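Local coordinates for HTH-type transcriptional regulator PrpR (Mycobacterium tuberculosis, PDB 6D2S), which regulates transcription of the enzymes that break down short-chain fatty acids through the glyoxylate and methylcitrate routes, and is needed to assimilate cholesterol-derived propionate, at residues R238-A244 against V263-L269; I181-F185 against K196-T201; P62-K66 against R77-L82; A92-L97 against A127-A131. One frame throughout, in Å; residues are numbered along the deposited sequence.

Contact 1. Residues R238-A244 against V263-L269; sequences RSYFWVA and VGLGCDL
Two extended segments run antiparallel (152° between directions, axes 4.4 Å apart), with Y240 opposite D268, W242 opposite G266 and A244 opposite G264. R238, just ahead of the strand, forms a two-pronged salt bridge with D268: NE reaches OD1 at 2.6 Å and NH2 reaches OD2 at 2.9 Å. S239 O accepts L269 N (2.8 Å). Y240 (chi1 m) lays one ring face over D268 CA; its OH bonds to D236, and a water links it to D268 OD1. F241 forms a hydrogen-bonded pair with C267, N to C267 O at 2.8 Å and O from C267 N at 3.0 Å. W242 (chi1 m, chi2 94°) folds over the partner strand, so G266 CA stands 3.5 Å from the centroid of its six-membered ring, 17° off the normal, a CH-pi contact. A CB on G266 would come 2.5 Å from W242 CE2, a clash. V243 pairs with L265 through N to L265 O and O from L265 N, both 2.9 Å. At A244, CA approaches V263 O at 3.2 Å. Strand 228-233 flanks one side and strand 183-189 the other, making this the interior of a five-stranded antiparallel sheet in the C-terminal, GAF-clan part of PrpR.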
loop_
_atom_site.group_PDB
_atom_site.type_symbol
_atom_site.label_atom_id
_atom_site.label_comp_id
_atom_site.label_asym_id
_atom_site.label_seq_id
_atom_site.Cartn_x
_atom_site.Cartn_y
_atom_site.Cartn_z
ATOM N N ARG A 238 -26.329 0.122 2.961
ATOM C CA ARG A 238 -25.859 -1.232 2.721
ATOM C C ARG A 238 -24.918 -1.661 3.837
ATOM O O ARG A 238 -24.284 -0.831 4.492
ATOM C CB ARG A 238 -25.170 -1.334 1.359
ATOM C CG ARG A 238 -26.115 -0.972 0.212
ATOM C CD ARG A 238 -25.525 -1.300 -1.129
ATOM N NE ARG A 238 -25.204 -2.717 -1.251
ATOM C CZ ARG A 238 -26.038 -3.639 -1.720
ATOM N NH1 ARG A 238 -27.259 -3.296 -2.113
ATOM N NH2 ARG A 238 -25.647 -4.905 -1.801
ATOM N N SER A 239 -24.850 -2.972 4.055
ATOM C CA SER A 239 -23.977 -3.536 5.070
ATOM C C SER A 239 -22.612 -3.835 4.475
ATOM O O SER A 239 -22.507 -4.298 3.336
ATOM C CB SER A 239 -24.573 -4.815 5.656
ATOM O OG SER A 239 -25.833 -4.545 6.261
ATOM N N TYR A 240 -21.575 -3.579 5.266
ATOM C CA TYR A 240 -20.199 -3.828 4.870
ATOM C C TYR A 240 -19.578 -4.824 5.832
ATOM O O TYR A 240 -19.847 -4.789 7.037
ATOM C CB TYR A 240 -19.390 -2.531 4.835
ATOM C CG TYR A 240 -19.773 -1.662 3.660
ATOM C CD1 TYR A 240 -18.940 -1.537 2.548
ATOM C CD2 TYR A 240 -20.993 -1.003 3.643
ATOM C CE1 TYR A 240 -19.320 -0.752 1.463
ATOM C CE2 TYR A 240 -21.376 -0.220 2.572
ATOM C CZ TYR A 240 -20.543 -0.096 1.489
ATOM O OH TYR A 240 -20.953 0.692 0.431
ATOM N N PHE A 241 -18.776 -5.730 5.280
ATOM C CA PHE A 241 -17.999 -6.662 6.075
ATOM C C PHE A 241 -16.608 -6.072 6.273
ATOM O O PHE A 241 -15.941 -5.703 5.299
ATOM C CB PHE A 241 -17.925 -8.029 5.391
ATOM C CG PHE A 241 -17.388 -9.113 6.278
ATOM C CD1 PHE A 241 -18.234 -10.056 6.829
ATOM C CD2 PHE A 241 -16.041 -9.168 6.590
ATOM C CE1 PHE A 241 -17.750 -11.047 7.659
ATOM C CE2 PHE A 241 -15.554 -10.157 7.427
ATOM C CZ PHE A 241 -16.400 -11.097 7.951
ATOM N N TRP A 242 -16.184 -5.971 7.529
ATOM C CA TRP A 242 -14.964 -5.270 7.897
ATOM C C TRP A 242 -13.973 -6.234 8.528
ATOM O O TRP A 242 -14.346 -7.072 9.355
ATOM C CB TRP A 242 -15.266 -4.124 8.870
ATOM C CG TRP A 242 -15.941 -2.948 8.217
ATOM C CD1 TRP A 242 -17.283 -2.700 8.140
ATOM C CD2 TRP A 242 -15.294 -1.862 7.543
ATOM N NE1 TRP A 242 -17.507 -1.527 7.455
ATOM C CE2 TRP A 242 -16.301 -0.992 7.086
ATOM C CE3 TRP A 242 -13.957 -1.542 7.290
ATOM C CZ2 TRP A 242 -16.016 0.178 6.388
ATOM C CZ3 TRP A 242 -13.676 -0.385 6.593
ATOM C CH2 TRP A 242 -14.701 0.461 6.153
ATOM N N VAL A 243 -12.706 -6.114 8.131
ATOM C CA VAL A 243 -11.614 -6.869 8.739
ATOM C C VAL A 243 -10.521 -5.875 9.095
ATOM O O VAL A 243 -10.166 -5.025 8.271
ATOM C CB VAL A 243 -11.077 -7.961 7.793
ATOM C CG1 VAL A 243 -10.000 -8.776 8.481
ATOM C CG2 VAL A 243 -12.219 -8.854 7.322
ATOM N N ALA A 244 -10.014 -5.950 10.328
ATOM C CA ALA A 244 -9.066 -4.961 10.822
ATOM C C ALA A 244 -8.031 -5.623 11.721
ATOM O O ALA A 244 -8.280 -6.660 12.339
ATOM C CB ALA A 244 -9.767 -3.835 11.606
ATOM N N VAL A 263 -5.465 -0.823 10.918
ATOM C CA VAL A 263 -5.790 -0.740 9.503
ATOM C C VAL A 263 -6.889 -1.745 9.202
ATOM O O VAL A 263 -6.914 -2.840 9.770
ATOM C CB VAL A 263 -4.541 -0.989 8.633
ATOM C CG1 VAL A 263 -4.933 -1.302 7.200
ATOM C CG2 VAL A 263 -3.626 0.224 8.698
ATOM N N GLY A 264 -7.813 -1.363 8.330
ATOM C CA GLY A 264 -8.931 -2.230 8.022
ATOM C C GLY A 264 -9.384 -2.080 6.590
ATOM O O GLY A 264 -9.096 -1.083 5.918
ATOM N N LEU A 265 -10.097 -3.103 6.134
ATOM C CA LEU A 265 -10.758 -3.124 4.843
ATOM C C LEU A 265 -12.227 -3.438 5.054
ATOM O O LEU A 265 -12.571 -4.321 5.846
ATOM C CB LEU A 265 -10.155 -4.184 3.914
ATOM C CG LEU A 265 -8.721 -3.953 3.460
ATOM C CD1 LEU A 265 -8.243 -5.183 2.698
ATOM C CD2 LEU A 265 -8.662 -2.703 2.585
ATOM N N GLY A 266 -13.081 -2.747 4.322
ATOM C CA GLY A 266 -14.500 -3.063 4.308
ATOM C C GLY A 266 -14.984 -3.233 2.886
ATOM O O GLY A 266 -14.624 -2.459 1.999
ATOM N N CYS A 267 -15.797 -4.263 2.669
ATOM C CA CYS A 267 -16.398 -4.479 1.359
ATOM C C CYS A 267 -17.890 -4.713 1.518
ATOM O O CYS A 267 -18.367 -5.122 2.581
ATOM C CB CYS A 267 -15.767 -5.663 0.604
ATOM S SG CYS A 267 -16.012 -7.307 1.335
ATOM N N ASP A 268 -18.624 -4.441 0.442
ATOM C CA ASP A 268 -20.062 -4.676 0.472
ATOM C C ASP A 268 -20.332 -6.098 0.924
ATOM O O ASP A 268 -19.655 -7.045 0.512
ATOM C CB ASP A 268 -20.684 -4.451 -0.905
ATOM C CG ASP A 268 -22.199 -4.263 -0.839
ATOM O OD1 ASP A 268 -22.661 -3.101 -0.881
ATOM O OD2 ASP A 268 -22.925 -5.275 -0.740
ATOM N N LEU A 269 -21.337 -6.256 1.777
ATOM C CA LEU A 269 -21.670 -7.599 2.214
ATOM C C LEU A 269 -21.878 -8.533 1.030
ATOM O O LEU A 269 -21.602 -9.730 1.133
ATOM C CB LEU A 269 -22.908 -7.553 3.117
ATOM C CG LEU A 269 -23.109 -8.763 4.011
ATOM C CD1 LEU A 269 -21.890 -9.024 4.866
ATOM C CD2 LEU A 269 -24.369 -8.571 4.865
HETATM O O HOH W 1 -25.005 -5.036 1.636
HETATM O O HOH W 2 -21.197 -0.884 -1.954
HETATM O O HOH W 3 -13.444 -6.585 4.363
#

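Contact 2. Residues I181-F185 against K196-T201; sequences IPFIF and KRQSAT. With NA (sodium ion), chain G.
A beta hairpin joins these segments: strands 183-185 and 196-198 run antiparallel at 159°, axes 4.8 Å apart. The firm pairing is F185 with R197, where F185 N donates to R197 O at 2.9 Å and R197 N to F185 O at 2.8 Å. Their CB atoms sit 4.2 Å apart, but the side chains then part. F185 (chi1 t) packs its ring on Y254 and V263, while R197 (chi1 and chi2 both m) packs on R8 and F11 of helix 3-13. I184 (m, t) points to the other face, onto Y240 and W242, and its CG2 lies 3.8 Å from NZ of K196, whose chain is t up to chi3 and then p, curling back to the partner strand. F183 (m) turns away and packs on L265 and C267 of strand 261-268. Side chains add further bonds: T201 (chi1 p) donates from OG1 to Q198 OE1 at 2.9 Å, closing a small loop. P182 CB meets A200 CB at 4.3 Å. S199 (chi1 p) sends OG to F183 O at 3.1 Å; its backbone O, separately, binds a sodium ion that N15 OD1 also ligates, which ties the hairpin to the N-terminal region. The ion lies 2.1 Å from S199 O, with waters at 2.1, 2.4 and 2.5 Å completing the ligands.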
loop_
_atom_site.group_PDB
_atom_site.type_symbol
_atom_site.label_atom_id
_atom_site.label_comp_id
_atom_site.label_asym_id
_atom_site.label_seq_id
_atom_site.Cartn_x
_atom_site.Cartn_y
_atom_site.Cartn_z
ATOM N N ILE A 181 -12.048 -7.403 -5.371
ATOM C CA ILE A 181 -13.164 -6.912 -4.545
ATOM C C ILE A 181 -12.987 -5.419 -4.300
ATOM O O ILE A 181 -11.877 -4.981 -3.938
ATOM C CB ILE A 181 -13.220 -7.666 -3.210
ATOM C CG1 ILE A 181 -13.562 -9.136 -3.440
ATOM C CG2 ILE A 181 -14.199 -6.966 -2.258
ATOM C CD1 ILE A 181 -13.395 -10.016 -2.181
ATOM N N PRO A 182 -14.020 -4.589 -4.467
ATOM C CA PRO A 182 -13.878 -3.159 -4.148
ATOM C C PRO A 182 -13.895 -2.950 -2.639
ATOM O O PRO A 182 -14.867 -3.304 -1.967
ATOM C CB PRO A 182 -15.102 -2.515 -4.819
ATOM C CG PRO A 182 -15.808 -3.601 -5.546
ATOM C CD PRO A 182 -15.329 -4.913 -5.054
ATOM N N PHE A 183 -12.814 -2.385 -2.102
ATOM C CA PHE A 183 -12.678 -2.176 -0.664
ATOM C C PHE A 183 -12.683 -0.693 -0.316
ATOM O O PHE A 183 -12.241 0.147 -1.103
ATOM C CB PHE A 183 -11.376 -2.772 -0.117
ATOM C CG PHE A 183 -11.342 -4.276 -0.069
ATOM C CD1 PHE A 183 -12.097 -4.975 0.865
ATOM C CD2 PHE A 183 -10.506 -4.988 -0.931
ATOM C CE1 PHE A 183 -12.039 -6.357 0.925
ATOM C CE2 PHE A 183 -10.434 -6.370 -0.873
ATOM C CZ PHE A 183 -11.204 -7.057 0.054
ATOM N N ILE A 184 -13.193 -0.385 0.884
ATOM C CA ILE A 184 -12.865 0.849 1.591
ATOM C C ILE A 184 -11.662 0.564 2.475
ATOM O O ILE A 184 -11.685 -0.382 3.272
ATOM C CB ILE A 184 -14.046 1.335 2.449
ATOM C CG1 ILE A 184 -15.283 1.616 1.596
ATOM C CG2 ILE A 184 -13.627 2.548 3.287
ATOM C CD1 ILE A 184 -16.544 1.760 2.425
ATOM N N PHE A 185 -10.616 1.373 2.344
ATOM C CA PHE A 185 -9.421 1.236 3.171
ATOM C C PHE A 185 -9.450 2.290 4.274
ATOM O O PHE A 185 -9.661 3.474 4.000
ATOM C CB PHE A 185 -8.165 1.374 2.310
ATOM C CG PHE A 185 -6.876 1.419 3.083
ATOM C CD1 PHE A 185 -6.382 2.623 3.573
ATOM C CD2 PHE A 185 -6.140 0.268 3.295
ATOM C CE1 PHE A 185 -5.185 2.668 4.275
ATOM C CE2 PHE A 185 -4.933 0.308 3.986
ATOM C CZ PHE A 185 -4.458 1.506 4.480
ATOM N N LYS A 196 -9.200 7.627 5.197
ATOM C CA LYS A 196 -10.200 6.787 4.552
ATOM C C LYS A 196 -10.039 6.891 3.043
ATOM O O LYS A 196 -9.901 7.995 2.508
ATOM C CB LYS A 196 -11.617 7.203 4.962
ATOM C CG LYS A 196 -12.716 6.308 4.408
ATOM C CD LYS A 196 -14.092 6.914 4.633
ATOM C CE LYS A 196 -15.172 5.840 4.672
ATOM N NZ LYS A 196 -15.032 4.944 5.859
ATOM N N ARG A 197 -10.060 5.746 2.362
ATOM C CA ARG A 197 -9.939 5.699 0.911
ATOM C C ARG A 197 -11.049 4.826 0.347
ATOM O O ARG A 197 -11.217 3.680 0.772
ATOM C CB ARG A 197 -8.564 5.168 0.487
ATOM C CG ARG A 197 -7.413 6.107 0.824
ATOM C CD ARG A 197 -7.607 7.464 0.151
ATOM N NE ARG A 197 -6.494 8.388 0.375
ATOM C CZ ARG A 197 -5.420 8.469 -0.405
ATOM N NH1 ARG A 197 -4.459 9.343 -0.127
ATOM N NH2 ARG A 197 -5.306 7.674 -1.461
ATOM N N GLN A 198 -11.811 5.368 -0.596
ATOM C CA GLN A 198 -12.925 4.656 -1.205
ATOM C C GLN A 198 -12.638 4.399 -2.678
ATOM O O GLN A 198 -12.086 5.258 -3.372
ATOM C CB GLN A 198 -14.226 5.446 -1.067
ATOM C CG GLN A 198 -14.579 5.833 0.355
ATOM C CD GLN A 198 -15.574 6.974 0.402
ATOM O OE1 GLN A 198 -16.771 6.765 0.596
ATOM N NE2 GLN A 198 -15.081 8.193 0.221
ATOM N N SER A 199 -13.006 3.209 -3.148
ATOM C CA SER A 199 -12.938 2.886 -4.567
ATOM C C SER A 199 -14.270 3.108 -5.270
ATOM O O SER A 199 -14.327 3.821 -6.272
ATOM C CB SER A 199 -12.482 1.437 -4.769
ATOM O OG SER A 199 -13.250 0.546 -3.980
ATOM N N ALA A 200 -15.352 2.520 -4.750
ATOM C CA ALA A 200 -16.640 2.540 -5.429
ATOM C C ALA A 200 -17.633 3.530 -4.841
ATOM O O ALA A 200 -18.572 3.921 -5.541
ATOM C CB ALA A 200 -17.269 1.142 -5.406
ATOM N N THR A 201 -17.460 3.932 -3.582
ATOM C CA THR A 201 -18.449 4.724 -2.873
ATOM C C THR A 201 -18.106 6.211 -2.958
ATOM O O THR A 201 -17.078 6.615 -3.503
ATOM C CB THR A 201 -18.560 4.258 -1.415
ATOM O OG1 THR A 201 -17.268 4.283 -0.794
ATOM C CG2 THR A 201 -19.120 2.836 -1.349
HETATM NA NA NA G . -14.795 5.320 -7.742
HETATM O O HOH W 4 -12.778 5.941 -6.373
HETATM O O HOH W 5 -16.096 6.081 -6.252
HETATM O O HOH W 6 -16.127 3.398 -8.227
#

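Contact 3. Residues P62-K66 against R77-L82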
loop_
_atom_site.group_PDB
_atom_site.type_symbol
_atom_site.label_atom_id
_atom_site.label_comp_id
_atom_site.label_asym_id
_atom_site.label_seq_id
_atom_site.Cartn_x
_atom_site.Cartn_y
_atom_site.Cartn_z
ATOM N N PRO A 62 20.183 9.633 9.048
ATOM C CA PRO A 62 19.713 10.848 9.724
ATOM C C PRO A 62 18.224 10.764 10.028
ATOM O O PRO A 62 17.423 10.355 9.187
ATOM C CB PRO A 62 20.033 11.963 8.717
ATOM C CG PRO A 62 20.233 11.259 7.388
ATOM C CD PRO A 62 20.799 9.917 7.739
ATOM N N ASP A 63 17.863 11.123 11.262
ATOM C CA ASP A 63 16.463 11.244 11.671
ATOM C C ASP A 63 15.724 9.908 11.605
ATOM O O ASP A 63 14.506 9.874 11.403
ATOM C CB ASP A 63 15.732 12.296 10.827
ATOM C CG ASP A 63 16.255 13.706 11.065
ATOM O OD1 ASP A 63 16.053 14.241 12.177
ATOM O OD2 ASP A 63 16.877 14.276 10.142
ATOM N N THR A 64 16.447 8.801 11.786
ATOM C CA THR A 64 15.856 7.461 11.740
ATOM C C THR A 64 14.963 7.283 10.510
ATOM O O THR A 64 13.959 6.564 10.542
ATOM C CB THR A 64 15.082 7.150 13.029
ATOM O OG1 THR A 64 14.959 5.730 13.186
ATOM C CG2 THR A 64 13.694 7.765 12.996
ATOM N N ALA A 65 15.319 7.945 9.411
ATOM C CA ALA A 65 14.605 7.739 8.163
ATOM C C ALA A 65 14.722 6.277 7.728
ATOM O O ALA A 65 15.588 5.533 8.195
ATOM C CB ALA A 65 15.155 8.665 7.081
ATOM N N LYS A 66 13.830 5.861 6.819
ATOM C CA LYS A 66 13.950 4.519 6.252
ATOM C C LYS A 66 14.905 4.472 5.066
ATOM O O LYS A 66 15.345 3.382 4.684
ATOM C CB LYS A 66 12.580 3.970 5.831
ATOM C CG LYS A 66 11.615 3.737 6.988
ATOM C CD LYS A 66 10.330 3.065 6.511
ATOM C CE LYS A 66 9.379 2.783 7.675
ATOM N NZ LYS A 66 8.240 1.903 7.254
ATOM N N ARG A 77 21.022 4.613 0.600
ATOM C CA ARG A 77 21.115 3.938 1.888
ATOM C C ARG A 77 19.721 3.566 2.378
ATOM O O ARG A 77 18.792 4.377 2.310
ATOM C CB ARG A 77 21.827 4.833 2.905
ATOM C CG ARG A 77 23.307 4.951 2.609
ATOM C CD ARG A 77 23.907 6.158 3.306
ATOM N NE ARG A 77 23.817 6.052 4.758
ATOM C CZ ARG A 77 23.611 7.089 5.567
ATOM N NH1 ARG A 77 23.453 8.309 5.061
ATOM N NH2 ARG A 77 23.557 6.909 6.880
ATOM N N VAL A 78 19.578 2.338 2.851
ATOM C CA VAL A 78 18.299 1.791 3.274
ATOM C C VAL A 78 18.478 1.286 4.696
ATOM O O VAL A 78 19.480 0.632 5.001
ATOM C CB VAL A 78 17.822 0.664 2.335
ATOM C CG1 VAL A 78 16.527 0.034 2.857
ATOM C CG2 VAL A 78 17.642 1.203 0.916
ATOM N N ALA A 79 17.519 1.611 5.564
ATOM C CA ALA A 79 17.665 1.351 6.993
ATOM C C ALA A 79 17.794 -0.141 7.286
ATOM O O ALA A 79 16.986 -0.950 6.829
ATOM C CB ALA A 79 16.464 1.917 7.758
ATOM N N HIS A 80 18.790 -0.483 8.105
ATOM C CA HIS A 80 19.076 -1.881 8.429
ATOM C C HIS A 80 17.976 -2.522 9.266
ATOM O O HIS A 80 17.819 -3.748 9.237
ATOM C CB HIS A 80 20.412 -1.967 9.175
ATOM C CG HIS A 80 20.315 -1.566 10.614
ATOM N ND1 HIS A 80 19.984 -0.288 11.010
ATOM C CD2 HIS A 80 20.458 -2.288 11.752
ATOM C CE1 HIS A 80 19.946 -0.234 12.330
ATOM N NE2 HIS A 80 20.233 -1.433 12.805
ATOM N N TRP A 81 17.222 -1.735 10.032
ATOM C CA TRP A 81 16.191 -2.333 10.871
ATOM C C TRP A 81 14.939 -2.723 10.091
ATOM O O TRP A 81 14.006 -3.274 10.687
ATOM C CB TRP A 81 15.822 -1.392 12.024
ATOM C CG TRP A 81 15.467 0.008 11.625
ATOM C CD1 TRP A 81 16.316 1.068 11.506
ATOM C CD2 TRP A 81 14.158 0.505 11.303
ATOM N NE1 TRP A 81 15.617 2.195 11.129
ATOM C CE2 TRP A 81 14.294 1.873 10.995
ATOM C CE3 TRP A 81 12.888 -0.078 11.250
ATOM C CZ2 TRP A 81 13.204 2.671 10.636
ATOM C CZ3 TRP A 81 11.807 0.714 10.901
ATOM C CH2 TRP A 81 11.973 2.074 10.597
ATOM N N LEU A 82 14.897 -2.473 8.784
ATOM C CA LEU A 82 13.766 -2.898 7.972
ATOM C C LEU A 82 13.887 -4.362 7.575
ATOM O O LEU A 82 14.987 -4.859 7.317
ATOM C CB LEU A 82 13.668 -2.048 6.703
ATOM C CG LEU A 82 13.474 -0.546 6.882
ATOM C CD1 LEU A 82 13.577 0.150 5.528
ATOM C CD2 LEU A 82 12.123 -0.230 7.558
HETATM O O HOH W 7 16.823 4.761 10.512
#
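K66 carries the largest share of this contact, 103 of 316 Å², and works through both its backbone and its side chain. Its carbonyl O accepts A79 N at 2.9 Å with an N-H...O angle of 163°, the one direct hydrogen bond between the segments. Its side chain, m at chi1 and t thereafter, stays straight and lays its methylene groups along two residues: CD is 3.9 Å from L82 CD2, and CE is 4.0 Å from W81 CH2. NZ makes weak hydrogen bonds to Q86 and to Y254, the latter in the C-terminal part of the chain. W81, second with 53 Å², can lean this way because a type I turn from A79 to L82, with L82 N to A79 O at 3.2 Å, brings it back over the loop. Its NE1 donates to a water at 2.9 Å, which donates to A65 O at 2.7 Å. R77 covers 33 Å², its NH1 coming 4.1 Å from P62 CD, while its guanidinium is held by a salt bridge to D58. The facing loop folds tightly, A65 N to P62 O at 3.2 Å, with D63 and T64 both at positive phi. Since strand 67-70 follows at once and pairs antiparallel with 75-79, the K66-A79 bond extends the open end of a beta hairpin in the three-stranded mixed sheet of the IrrE-like domain.

Contact 4. Residues A92-L97 against A127-A131; sequences ATQLAL and ANYFA
Both segments are pieces of longer alpha-helices, whose axes here approach to 7.7 Å at 126° between their N-to-C directions. That spacing is close for helices, and small residues explain it. In the alanine contacts, A92 CB lies 3.7 Å from A131 CB, where the CA atoms come nearest (4.7 Å), and one turn on A96 CB lies 3.8 Å from A127 CB. Larger apolar groups close the flanks: L97 (m, t) brings CD2 to 3.7 Å from A127 CB, and F130 (chi1 t, chi2 91°) reaches past A96, CD2 to A96 CB being 3.6 Å. The rim of the F130 ring takes L95 CD2, 3.9 Å from CE2, and A92 O, 3.5 Å from CD2. No hydrogen bond crosses the interface. T93 (chi1 m) comes close through OG1, 3.3 Å from A131 CB, yet that hydroxyl bonds to F89 O in its own helix. The segment ATQLAL has no histidine or glutamate, unlike the metal-binding HExxH helix of Peptidase_MA-clan enzymes. Around this crossing in the IrrE-like domain, helix 39-51 packs on A92 and L95, helix 19-31 receives F130 through L21, A25 and M28, and strand 67-70 places R67 against T93 and L97.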
loop_
_atom_site.group_PDB
_atom_site.type_symbol
_atom_site.label_atom_id
_atom_site.label_comp_id
_atom_site.label_asym_id
_atom_site.label_seq_id
_atom_site.Cartn_x
_atom_site.Cartn_y
_atom_site.Cartn_z
ATOM N N ALA A 92 12.244 0.355 -4.292
ATOM C CA ALA A 92 11.327 0.567 -5.403
ATOM C C ALA A 92 10.742 1.973 -5.380
ATOM O O ALA A 92 10.460 2.542 -6.443
ATOM C CB ALA A 92 10.210 -0.494 -5.368
ATOM N N THR A 93 10.574 2.555 -4.191
ATOM C CA THR A 93 10.150 3.949 -4.109
ATOM C C THR A 93 11.183 4.860 -4.757
ATOM O O THR A 93 10.839 5.718 -5.578
ATOM C CB THR A 93 9.895 4.355 -2.656
ATOM O OG1 THR A 93 8.792 3.604 -2.139
ATOM C CG2 THR A 93 9.535 5.854 -2.571
ATOM N N GLN A 94 12.470 4.647 -4.444
ATOM C CA GLN A 94 13.521 5.445 -5.075
ATOM C C GLN A 94 13.608 5.171 -6.573
ATOM O O GLN A 94 13.888 6.085 -7.359
ATOM C CB GLN A 94 14.873 5.174 -4.403
ATOM C CG GLN A 94 15.956 6.173 -4.805
ATOM C CD GLN A 94 15.623 7.568 -4.324
ATOM O OE1 GLN A 94 15.784 8.558 -5.053
ATOM N NE2 GLN A 94 15.154 7.658 -3.085
ATOM N N LEU A 95 13.366 3.920 -6.989
ATOM C CA LEU A 95 13.352 3.596 -8.413
ATOM C C LEU A 95 12.311 4.431 -9.150
ATOM O O LEU A 95 12.565 4.935 -10.254
ATOM C CB LEU A 95 13.070 2.101 -8.608
ATOM C CG LEU A 95 12.633 1.609 -10.003
ATOM C CD1 LEU A 95 13.603 2.010 -11.078
ATOM C CD2 LEU A 95 12.445 0.080 -9.999
ATOM N N ALA A 96 11.141 4.607 -8.542
ATOM C CA ALA A 96 10.128 5.469 -9.145
ATOM C C ALA A 96 10.607 6.909 -9.213
ATOM O O ALA A 96 10.444 7.576 -10.237
ATOM C CB ALA A 96 8.818 5.390 -8.357
ATOM N N LEU A 97 11.169 7.416 -8.118
ATOM C CA LEU A 97 11.617 8.804 -8.097
ATOM C C LEU A 97 12.681 9.082 -9.157
ATOM O O LEU A 97 12.705 10.181 -9.728
ATOM C CB LEU A 97 12.129 9.153 -6.694
ATOM C CG LEU A 97 11.034 9.168 -5.615
ATOM C CD1 LEU A 97 11.617 9.367 -4.206
ATOM C CD2 LEU A 97 9.984 10.232 -5.916
ATOM N N ALA A 127 5.122 7.624 -6.081
ATOM C CA ALA A 127 6.286 6.749 -5.962
ATOM C C ALA A 127 6.006 5.594 -5.005
ATOM O O ALA A 127 6.400 4.448 -5.270
ATOM C CB ALA A 127 7.515 7.545 -5.503
ATOM N N ASN A 128 5.346 5.877 -3.876
ATOM C CA ASN A 128 4.922 4.806 -2.977
ATOM C C ASN A 128 3.958 3.859 -3.675
ATOM O O ASN A 128 4.023 2.641 -3.471
ATOM C CB ASN A 128 4.249 5.374 -1.724
ATOM C CG ASN A 128 5.218 6.049 -0.789
ATOM O OD1 ASN A 128 6.407 5.737 -0.766
ATOM N ND2 ASN A 128 4.714 6.981 -0.006
ATOM N N TYR A 129 3.016 4.407 -4.451
ATOM C CA TYR A 129 2.102 3.558 -5.218
ATOM C C TYR A 129 2.874 2.614 -6.134
ATOM O O TYR A 129 2.593 1.404 -6.199
ATOM C CB TYR A 129 1.125 4.433 -6.032
ATOM C CG TYR A 129 0.138 3.613 -6.856
ATOM C CD1 TYR A 129 0.526 3.036 -8.054
ATOM C CD2 TYR A 129 -1.177 3.418 -6.419
ATOM C CE1 TYR A 129 -0.356 2.268 -8.806
ATOM C CE2 TYR A 129 -2.069 2.649 -7.160
ATOM C CZ TYR A 129 -1.650 2.083 -8.356
ATOM O OH TYR A 129 -2.528 1.329 -9.110
ATOM N N PHE A 130 3.832 3.161 -6.883
ATOM C CA PHE A 130 4.671 2.341 -7.751
ATOM C C PHE A 130 5.373 1.239 -6.966
ATOM O O PHE A 130 5.440 0.089 -7.424
ATOM C CB PHE A 130 5.702 3.229 -8.458
ATOM C CG PHE A 130 6.673 2.469 -9.319
ATOM C CD1 PHE A 130 6.403 2.234 -10.661
ATOM C CD2 PHE A 130 7.869 1.995 -8.781
ATOM C CE1 PHE A 130 7.311 1.545 -11.458
ATOM C CE2 PHE A 130 8.772 1.307 -9.570
ATOM C CZ PHE A 130 8.496 1.081 -10.906
ATOM N N ALA A 131 5.924 1.574 -5.794
ATOM C CA ALA A 131 6.638 0.567 -5.010
ATOM C C ALA A 131 5.704 -0.566 -4.607
ATOM O O ALA A 131 6.067 -1.741 -4.699
ATOM C CB ALA A 131 7.277 1.199 -3.771
#

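The four contacts fall into two groups on opposite sides of the chain's centre. Contacts 1 and 2 share the five-stranded sheet of the GAF-clan part: their centres are 9 Å apart, and G266 O lies 2.8 Å from I184 N, a probable hydrogen bond between neighbouring strands. Contacts 3 and 4 lie in the IrrE-like part, centres 16 Å apart and nearest atoms about 7 Å apart, connected by the chain running from strand 75-79 into helix 84-99. Between the groups, contacts 2 and 4 come nearest, about 8 Å between atoms. A sodium ion is bound directly at contact 2, whereas the K66 side chain of contact 3 is about 7 Å from a calcium ion.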